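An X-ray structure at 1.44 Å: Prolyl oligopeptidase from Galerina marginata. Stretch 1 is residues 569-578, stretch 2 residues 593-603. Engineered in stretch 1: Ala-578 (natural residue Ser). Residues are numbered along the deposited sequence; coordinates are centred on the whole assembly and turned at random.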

# COMPACT_ATOMS: atom_id res chain seq x y z
N PRO A 569 -23.04 9.32 -20.40
CA PRO A 569 -22.23 8.71 -21.46
C PRO A 569 -20.96 9.49 -21.75
O PRO A 569 -20.98 10.73 -21.81
CB PRO A 569 -23.17 8.76 -22.67
CG PRO A 569 -24.50 8.75 -22.09
CD PRO A 569 -24.43 9.58 -20.82
N GLY A 570 -19.84 8.77 -21.87
CA GLY A 570 -18.56 9.37 -22.16
C GLY A 570 -17.87 10.05 -20.99
O GLY A 570 -16.81 10.65 -21.18
N LYS A 571 -18.46 10.00 -19.81
CA LYS A 571 -17.93 10.77 -18.69
C LYS A 571 -17.45 9.92 -17.52
O LYS A 571 -17.45 10.37 -16.40
CB LYS A 571 -18.92 11.84 -18.25
CG LYS A 571 -19.28 12.89 -19.35
CD LYS A 571 -19.86 14.12 -18.64
CE LYS A 571 -20.38 15.23 -19.58
NZ LYS A 571 -19.45 15.45 -20.73
N VAL A 572 -17.02 8.68 -17.80
CA VAL A 572 -16.33 7.85 -16.81
C VAL A 572 -14.83 7.96 -17.06
O VAL A 572 -14.35 7.59 -18.14
CB VAL A 572 -16.76 6.39 -16.85
CG1 VAL A 572 -16.04 5.63 -15.75
CG2 VAL A 572 -18.29 6.22 -16.71
N ALA A 573 -14.09 8.45 -16.09
CA ALA A 573 -12.64 8.51 -16.11
C ALA A 573 -12.11 7.43 -15.20
O ALA A 573 -12.77 7.08 -14.21
CB ALA A 573 -12.13 9.85 -15.61
N ILE A 574 -10.96 6.88 -15.53
CA ILE A 574 -10.37 5.81 -14.72
C ILE A 574 -8.99 6.19 -14.23
O ILE A 574 -8.24 6.91 -14.91
CB ILE A 574 -10.36 4.44 -15.43
CG1 ILE A 574 -9.70 4.52 -16.79
CG2 ILE A 574 -11.78 3.86 -15.54
CD1 ILE A 574 -9.53 3.15 -17.51
N ASN A 575 -8.65 5.66 -13.05
CA ASN A 575 -7.40 5.97 -12.38
C ASN A 575 -6.99 4.77 -11.54
O ASN A 575 -7.84 4.06 -10.99
CB ASN A 575 -7.62 7.22 -11.50
CG ASN A 575 -6.42 7.65 -10.68
OD1 ASN A 575 -6.59 7.92 -9.48
ND2 ASN A 575 -5.26 7.76 -11.27
N GLY A 576 -5.67 4.55 -11.46
CA GLY A 576 -5.10 3.49 -10.63
C GLY A 576 -3.60 3.58 -10.70
O GLY A 576 -3.05 4.26 -11.58
N ALA A 577 -2.95 2.97 -9.72
CA ALA A 577 -1.51 3.02 -9.59
C ALA A 577 -0.92 1.62 -9.45
O ALA A 577 -1.50 0.74 -8.82
CB ALA A 577 -1.09 3.86 -8.36
N ALA A 578 0.27 1.44 -10.03
CA ALA A 578 1.02 0.17 -9.96
C ALA A 578 0.22 -0.90 -10.67
O ALA A 578 0.00 -0.75 -11.89
CB ALA A 578 1.49 -0.13 -8.53
N GLU A 593 -14.45 1.43 -27.93
CA GLU A 593 -14.23 2.85 -28.11
C GLU A 593 -15.34 3.64 -27.43
O GLU A 593 -16.51 3.30 -27.53
CB GLU A 593 -14.18 3.14 -29.62
CG GLU A 593 -13.80 4.51 -29.93
CD GLU A 593 -13.68 4.73 -31.45
OE1 GLU A 593 -12.76 4.17 -32.13
OE2 GLU A 593 -14.58 5.42 -31.97
N GLY A 594 -14.94 4.66 -26.68
CA GLY A 594 -15.86 5.54 -25.98
C GLY A 594 -16.33 5.05 -24.63
O GLY A 594 -17.15 5.71 -23.99
N THR A 595 -15.82 3.93 -24.15
CA THR A 595 -16.19 3.47 -22.81
C THR A 595 -15.70 4.45 -21.75
O THR A 595 -16.38 4.66 -20.74
CB THR A 595 -15.58 2.09 -22.53
OG1 THR A 595 -16.11 1.12 -23.42
CG2 THR A 595 -15.87 1.58 -21.12
N PHE A 596 -14.52 5.02 -21.95
CA PHE A 596 -13.93 5.93 -20.98
C PHE A 596 -13.74 7.29 -21.61
O PHE A 596 -13.45 7.39 -22.80
CB PHE A 596 -12.57 5.39 -20.57
CG PHE A 596 -12.61 4.00 -20.03
CD1 PHE A 596 -13.25 3.75 -18.83
CD2 PHE A 596 -12.04 2.94 -20.69
CE1 PHE A 596 -13.32 2.47 -18.31
CE2 PHE A 596 -12.10 1.64 -20.17
CZ PHE A 596 -12.74 1.42 -18.97
N GLY A 597 -13.87 8.32 -20.79
CA GLY A 597 -13.64 9.69 -21.21
C GLY A 597 -12.27 10.22 -20.86
O GLY A 597 -11.85 11.23 -21.41
N ALA A 598 -11.56 9.56 -19.94
CA ALA A 598 -10.22 9.97 -19.57
C ALA A 598 -9.56 8.82 -18.82
O ALA A 598 -10.24 8.00 -18.21
CB ALA A 598 -10.18 11.20 -18.67
N ALA A 599 -8.23 8.82 -18.83
CA ALA A 599 -7.49 7.75 -18.20
C ALA A 599 -6.20 8.29 -17.59
O ALA A 599 -5.45 9.00 -18.26
CB ALA A 599 -7.17 6.64 -19.21
N VAL A 600 -5.94 7.93 -16.34
CA VAL A 600 -4.73 8.37 -15.60
C VAL A 600 -4.09 7.15 -14.95
O VAL A 600 -4.42 6.80 -13.80
CB VAL A 600 -5.01 9.51 -14.61
CG1 VAL A 600 -3.69 9.87 -13.90
CG2 VAL A 600 -5.56 10.68 -15.34
N PRO A 601 -3.20 6.43 -15.67
CA PRO A 601 -2.43 5.34 -15.05
C PRO A 601 -1.19 5.89 -14.39
O PRO A 601 -0.44 6.64 -15.02
CB PRO A 601 -2.10 4.44 -16.24
CG PRO A 601 -2.02 5.42 -17.40
CD PRO A 601 -2.94 6.56 -17.11
N GLU A 602 -0.95 5.51 -13.14
CA GLU A 602 0.18 6.03 -12.34
C GLU A 602 1.17 4.90 -12.05
O GLU A 602 0.81 3.89 -11.45
CB GLU A 602 -0.32 6.64 -11.03
CG GLU A 602 -1.33 7.74 -11.22
CD GLU A 602 -1.84 8.31 -9.89
OE1 GLU A 602 -1.06 8.33 -8.90
OE2 GLU A 602 -2.97 8.80 -9.83
N GLY A 603 2.41 5.07 -12.46
CA GLY A 603 3.42 4.05 -12.17
C GLY A 603 3.03 2.64 -12.50
O GLY A 603 3.31 1.71 -11.72
O HOH W 1 -19.40 5.99 -22.06
O HOH W 2 -17.45 7.04 -20.19

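Neighbouring parallel strands bond through a staggered ladder of amides, and the shape of their contact is set by what each residue places above or below that ladder. The two stretches of this prolyl oligopeptidase illustrate the principle well. Strand 572-577 and strand 598-602 run side by side, their axes 4.7 Å apart at closest approach and only 3° from parallel, and together the stretches bury 666 Å² of surface.

The ladder follows the usual parallel pattern, in which one residue reaches with its N and O to two different residues across the gap. Ile-574 N donates to Ala-598 O (3.0 Å), while Ile-574 O accepts from Val-600 N (2.9 Å). Gly-576 repeats the pattern less evenly: its O takes a good bond from Glu-602 N at 2.9 Å, but its N makes only a weak one to Val-600 O at 3.5 Å. Pro-601, with no amide hydrogen to give, lies opposite Gly-576, where the CA atoms stand 5.5 Å apart. Beyond it the strands close again, and Ala-578 N, belonging to an engineered alanine just before a helix, donates to Glu-602 O at 2.9 Å.

Small side chains meet at one end of the ladder. On one face of the sheet Ala-573 meets Ala-598, CB to CB at 3.9 Å, a pairing of two low bumps. The same face carries Asn-575, Val-600, Ala-577 and Glu-602, and here polar groups supply the fit. The trans (t) chi1 of Asn-575 is accompanied by an amide whose ND2 finds two acceptors: Val-600 O at 2.8 Å and Glu-602 OE2 at 2.9 Å, the latter nearly straight at 175°. Glu-602 thus leans back along its strand to meet the amide, and Ala-577, whose CB is 3.9 Å from Glu-602 CB, presents only a methyl beside it.

The other face holds the most pronounced bump. Ile-574, with the largest area covered by the partner stretch, sets its CD1 over the face of the Phe-596 ring, 3.8 Å from the centroid and just 4° off the normal, a nearly ideal CH-pi contact. Its CG2 also approaches Phe-596 CE1 at 3.5 Å, and its CG1 lies 4.1 Å from Ala-599 CB. The Ile-574 side chain thus fills the space between the Phe-596 ring and the Ala-599 methyl, its CG1-CD1 arm lying near both.

Before the regular ladder, glycine provides the hollow. Gly-597 N donates to Val-572 O (2.8 Å, 169°), and Gly-597 CA comes within 3.3 Å of Gly-570 O in a CA-H...O contact. A CB on Gly-597 would point toward stretch 1 and fall 2.2 Å from Gly-570 O, a clash, so the bare backbone is what admits that carbonyl. Nearby, water fills the gaps that direct contact leaves: water 1 accepts from Gly-570 N (2.8 Å) and donates to Gly-594 O (3.0 Å), while water 2 links Val-572 N (2.9 Å) to Thr-595 O (2.7 Å) in the same sense.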